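Local coordinates for protein myroilysin (PDB 5CZW) that is probably a zinc-dependent metalloendopeptidase of the astacin family, kept latent by a propeptide segment bound to the zinc, at residues Ala97-Tyr102 with Phe119-Asp124. The protein carries 1 engineered substitution. Sequence-based numbering, arbitrary orientation.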
ATOM      1  N   ALA A  97      -2.215   1.486  11.655  1.00 13.22           N
ATOM      2  CA  ALA A  97      -1.715   0.182  11.172  1.00 13.50           C
ATOM      3  C   ALA A  97      -0.795   0.246   9.986  1.00 13.57           C
ATOM      4  O   ALA A  97      -0.285  -0.764   9.494  1.00 13.47           O
ATOM      5  CB  ALA A  97      -2.885  -0.630  10.802  1.00 12.78           C
ATOM      6  N   GLY A  98      -0.592   1.486   9.521  1.00 11.22           N
ATOM      7  CA  GLY A  98       0.069   1.703   8.250  1.00 10.02           C
ATOM      8  C   GLY A  98      -0.853   1.524   7.089  1.00 10.00           C
ATOM      9  O   GLY A  98      -2.004   1.253   7.250  1.00  8.95           O
ATOM     10  N   SER A  99      -0.377   1.776   5.890  1.00  8.27           N
ATOM     11  CA  SER A  99      -1.200   1.508   4.696  1.00  8.30           C
ATOM     12  C   SER A  99      -0.477   0.444   3.950  1.00  7.73           C
ATOM     13  O   SER A  99       0.770   0.338   3.988  1.00  8.24           O
ATOM     14  CB  SER A  99      -1.328   2.781   3.807  1.00  7.81           C
ATOM     15  OG  SER A  99      -2.032   3.842   4.433  1.00  9.51           O
ATOM     16  N   TYR A 100      -1.242  -0.384   3.231  1.00  7.03           N
ATOM     17  CA  TYR A 100      -0.713  -1.592   2.609  1.00  7.81           C
ATOM     18  C   TYR A 100      -1.707  -2.221   1.703  1.00  7.76           C
ATOM     19  O   TYR A 100      -2.915  -2.014   1.883  1.00  7.54           O
ATOM     20  CB  TYR A 100      -0.287  -2.640   3.732  1.00  7.67           C
ATOM     21  CG  TYR A 100      -1.241  -3.017   4.842  1.00  8.16           C
ATOM     22  CD1 TYR A 100      -2.248  -3.964   4.665  1.00  9.55           C
ATOM     23  CD2 TYR A 100      -1.200  -2.331   6.039  1.00  9.16           C
ATOM     24  CE1 TYR A 100      -3.102  -4.260   5.670  1.00  8.59           C
ATOM     25  CE2 TYR A 100      -2.053  -2.635   7.073  1.00 10.28           C
ATOM     26  CZ  TYR A 100      -3.022  -3.559   6.892  1.00 10.29           C
ATOM     27  OH  TYR A 100      -3.935  -3.912   7.872  1.00 12.70           O
ATOM     28  N   SER A 101      -1.193  -3.111   0.844  1.00  7.57           N
ATOM     29  CA  SER A 101      -2.036  -4.035   0.031  1.00  7.77           C
ATOM     30  C   SER A 101      -1.206  -5.263  -0.308  1.00  8.06           C
ATOM     31  O   SER A 101      -0.001  -5.170  -0.600  1.00  8.54           O
ATOM     32  CB  SER A 101      -2.485  -3.393  -1.285  1.00  7.46           C
ATOM     33  OG  SER A 101      -3.264  -4.264  -2.073  1.00  8.48           O
ATOM     34  N   TYR A 102      -1.872  -6.408  -0.319  1.00  7.82           N
ATOM     35  CA  TYR A 102      -1.277  -7.563  -0.949  1.00  8.85           C
ATOM     36  C   TYR A 102      -1.054  -7.289  -2.399  1.00  9.17           C
ATOM     37  O   TYR A 102      -1.696  -6.440  -3.011  1.00  8.25           O
ATOM     38  CB  TYR A 102      -2.100  -8.846  -0.667  1.00  9.19           C
ATOM     39  CG  TYR A 102      -2.200  -9.143   0.799  1.00  9.80           C
ATOM     40  CD1 TYR A 102      -1.121  -9.763   1.474  1.00 10.02           C
ATOM     41  CD2 TYR A 102      -3.314  -8.762   1.568  1.00  9.42           C
ATOM     42  CE1 TYR A 102      -1.171  -9.966   2.811  1.00 10.74           C
ATOM     43  CE2 TYR A 102      -3.333  -8.929   2.932  1.00 10.27           C
ATOM     44  CZ  TYR A 102      -2.287  -9.610   3.534  1.00 12.06           C
ATOM     45  OH  TYR A 102      -2.295  -9.836   4.885  1.00 15.15           O
ATOM     46  N   PHE A 119      -5.890   1.569   4.632  1.00  7.89           N
ATOM     47  CA  PHE A 119      -5.431   2.945   4.638  1.00  7.95           C
ATOM     48  C   PHE A 119      -5.395   3.367   6.115  1.00  7.57           C
ATOM     49  O   PHE A 119      -6.422   3.412   6.776  1.00  9.02           O
ATOM     50  CB  PHE A 119      -6.418   3.745   3.861  1.00  7.64           C
ATOM     51  CG  PHE A 119      -6.313   3.508   2.392  1.00  7.83           C
ATOM     52  CD1 PHE A 119      -5.155   3.845   1.721  1.00  8.61           C
ATOM     53  CD2 PHE A 119      -7.278   2.821   1.743  1.00  8.02           C
ATOM     54  CE1 PHE A 119      -5.081   3.570   0.356  1.00  8.10           C
ATOM     55  CE2 PHE A 119      -7.237   2.524   0.399  1.00  8.48           C
ATOM     56  CZ  PHE A 119      -6.115   2.894  -0.306  1.00  7.61           C
ATOM     57  N   GLY A 120      -4.192   3.654   6.550  1.00  8.39           N
ATOM     58  CA  GLY A 120      -3.976   3.888   7.972  1.00  8.08           C
ATOM     59  C   GLY A 120      -4.059   5.299   8.501  1.00  9.94           C
ATOM     60  O   GLY A 120      -3.868   5.456   9.722  1.00 12.15           O
ATOM     61  N   TRP A 121      -4.200   6.290   7.631  1.00  9.46           N
ATOM     62  CA  TRP A 121      -4.126   7.698   8.078  1.00 10.83           C
ATOM     63  C   TRP A 121      -5.037   8.700   7.416  1.00 12.31           C
ATOM     64  O   TRP A 121      -4.846   9.944   7.623  1.00 14.24           O
ATOM     65  CB  TRP A 121      -2.690   8.188   8.003  1.00 11.31           C
ATOM     66  CG  TRP A 121      -2.034   8.128   6.625  1.00 11.53           C
ATOM     67  CD1 TRP A 121      -2.239   8.961   5.597  1.00 11.92           C
ATOM     68  CD2 TRP A 121      -1.121   7.125   6.132  1.00 11.07           C
ATOM     69  NE1 TRP A 121      -1.510   8.595   4.513  1.00 12.55           N
ATOM     70  CE2 TRP A 121      -0.817   7.452   4.821  1.00 11.25           C
ATOM     71  CE3 TRP A 121      -0.531   5.978   6.692  1.00 11.60           C
ATOM     72  CZ2 TRP A 121       0.070   6.686   4.045  1.00 10.68           C
ATOM     73  CZ3 TRP A 121       0.358   5.261   5.962  1.00 11.12           C
ATOM     74  CH2 TRP A 121       0.651   5.608   4.658  1.00 10.68           C
ATOM     75  N   PHE A 122      -6.028   8.268   6.705  1.00 11.75           N
ATOM     76  CA  PHE A 122      -6.938   9.199   6.085  1.00 12.35           C
ATOM     77  C   PHE A 122      -7.987   9.672   7.127  1.00 14.65           C
ATOM     78  O   PHE A 122      -8.411   8.938   8.038  1.00 14.56           O
ATOM     79  CB  PHE A 122      -7.630   8.582   4.894  1.00 12.55           C
ATOM     80  CG  PHE A 122      -6.773   8.214   3.730  1.00 10.25           C
ATOM     81  CD1 PHE A 122      -5.602   8.857   3.423  1.00  9.07           C
ATOM     82  CD2 PHE A 122      -7.221   7.219   2.889  1.00  8.73           C
ATOM     83  CE1 PHE A 122      -4.875   8.495   2.304  1.00  8.73           C
ATOM     84  CE2 PHE A 122      -6.556   6.936   1.762  1.00  8.97           C
ATOM     85  CZ  PHE A 122      -5.382   7.618   1.459  1.00  8.38           C
ATOM     86  N   ASP A 123      -8.434  10.911   6.945  1.00 15.70           N
ATOM     87  CA  ASP A 123      -9.593  11.468   7.694  1.00 15.81           C
ATOM     88  C   ASP A 123     -10.171  12.572   6.818  1.00 14.28           C
ATOM     89  O   ASP A 123      -9.769  12.719   5.678  1.00 13.28           O
ATOM     90  CB  ASP A 123      -9.166  12.002   9.049  1.00 17.88           C
ATOM     91  CG  ASP A 123      -8.129  13.138   8.963  1.00 21.38           C
ATOM     92  OD1 ASP A 123      -8.286  14.082   8.112  1.00 20.69           O
ATOM     93  OD2 ASP A 123      -7.092  13.069   9.717  1.00 28.51           O
ATOM     94  N   ASP A 124     -11.245  13.213   7.281  1.00 14.29           N
ATOM     95  CA  ASP A 124     -12.031  14.040   6.376  1.00 16.25           C
ATOM     96  C   ASP A 124     -11.262  15.350   6.074  1.00 14.48           C
ATOM     97  O   ASP A 124     -11.683  16.135   5.211  1.00 15.49           O
ATOM     98  CB  ASP A 124     -13.405  14.356   6.987  1.00 17.69           C
ATOM     99  CG  ASP A 124     -14.370  13.187   6.916  1.00 20.91           C
ATOM    100  OD1 ASP A 124     -14.051  12.106   6.402  1.00 21.47           O
ATOM    101  OD2 ASP A 124     -15.466  13.366   7.427  1.00 25.60           O
TER
HETATM  102  O   HOH W   1      -0.964   4.405   9.902  1.00 13.75           O
HETATM  103  O   HOH W   2      -4.004   6.103   4.570  1.00 10.54           O
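The indole of Trp121 takes the hydroxyl of Ser99 on one face, where OG stands 3.1 Å above the ring plane, offset toward the rim and closest to CZ3 and CH2. Water 2 sits above that plane too, again toward the rim, while water 1 lies at the indole edge. The second water also rests over the centre of the Phe122 ring, so a single water lies against a face of each of two aromatic rings. This is a compact example of water completing a junction between two backbone segments: water 2 joins Ser99 OG, at 3.0 Å, to Trp121 N, and water 1 accepts from Gly98 N while donating weakly to Gly120 O. Ser99 OG, set beside its own backbone N (chi1 -65°), also approaches Gly120 N to 3.0 Å. Gly120 comes in without a side chain, its CA 3.4 Å from Gly98 O in a CH···O contact; a CB here would collide with that carbonyl. The polar end of the indole is held elsewhere, NE1 bonding to Glu130. An alanine in place of Trp121 would probably open a gap beside Ser99 and leave Glu130 without its indole partner. Just before Gly120, the Phe119 side chain touches Glu138 of the zinc-binding HExxH helix, 128-143. Ser99 touches Glu138 as well, its side chain about 7 Å from the zinc ion, and its backbone bonds to Val22 and Lys24 flank the zinc ligand Cys23 in sequence. The contact lies just beyond the antiparallel pairing of strand 100-101 with strand 117-118, over helix 128-143 and beside the propeptide segment.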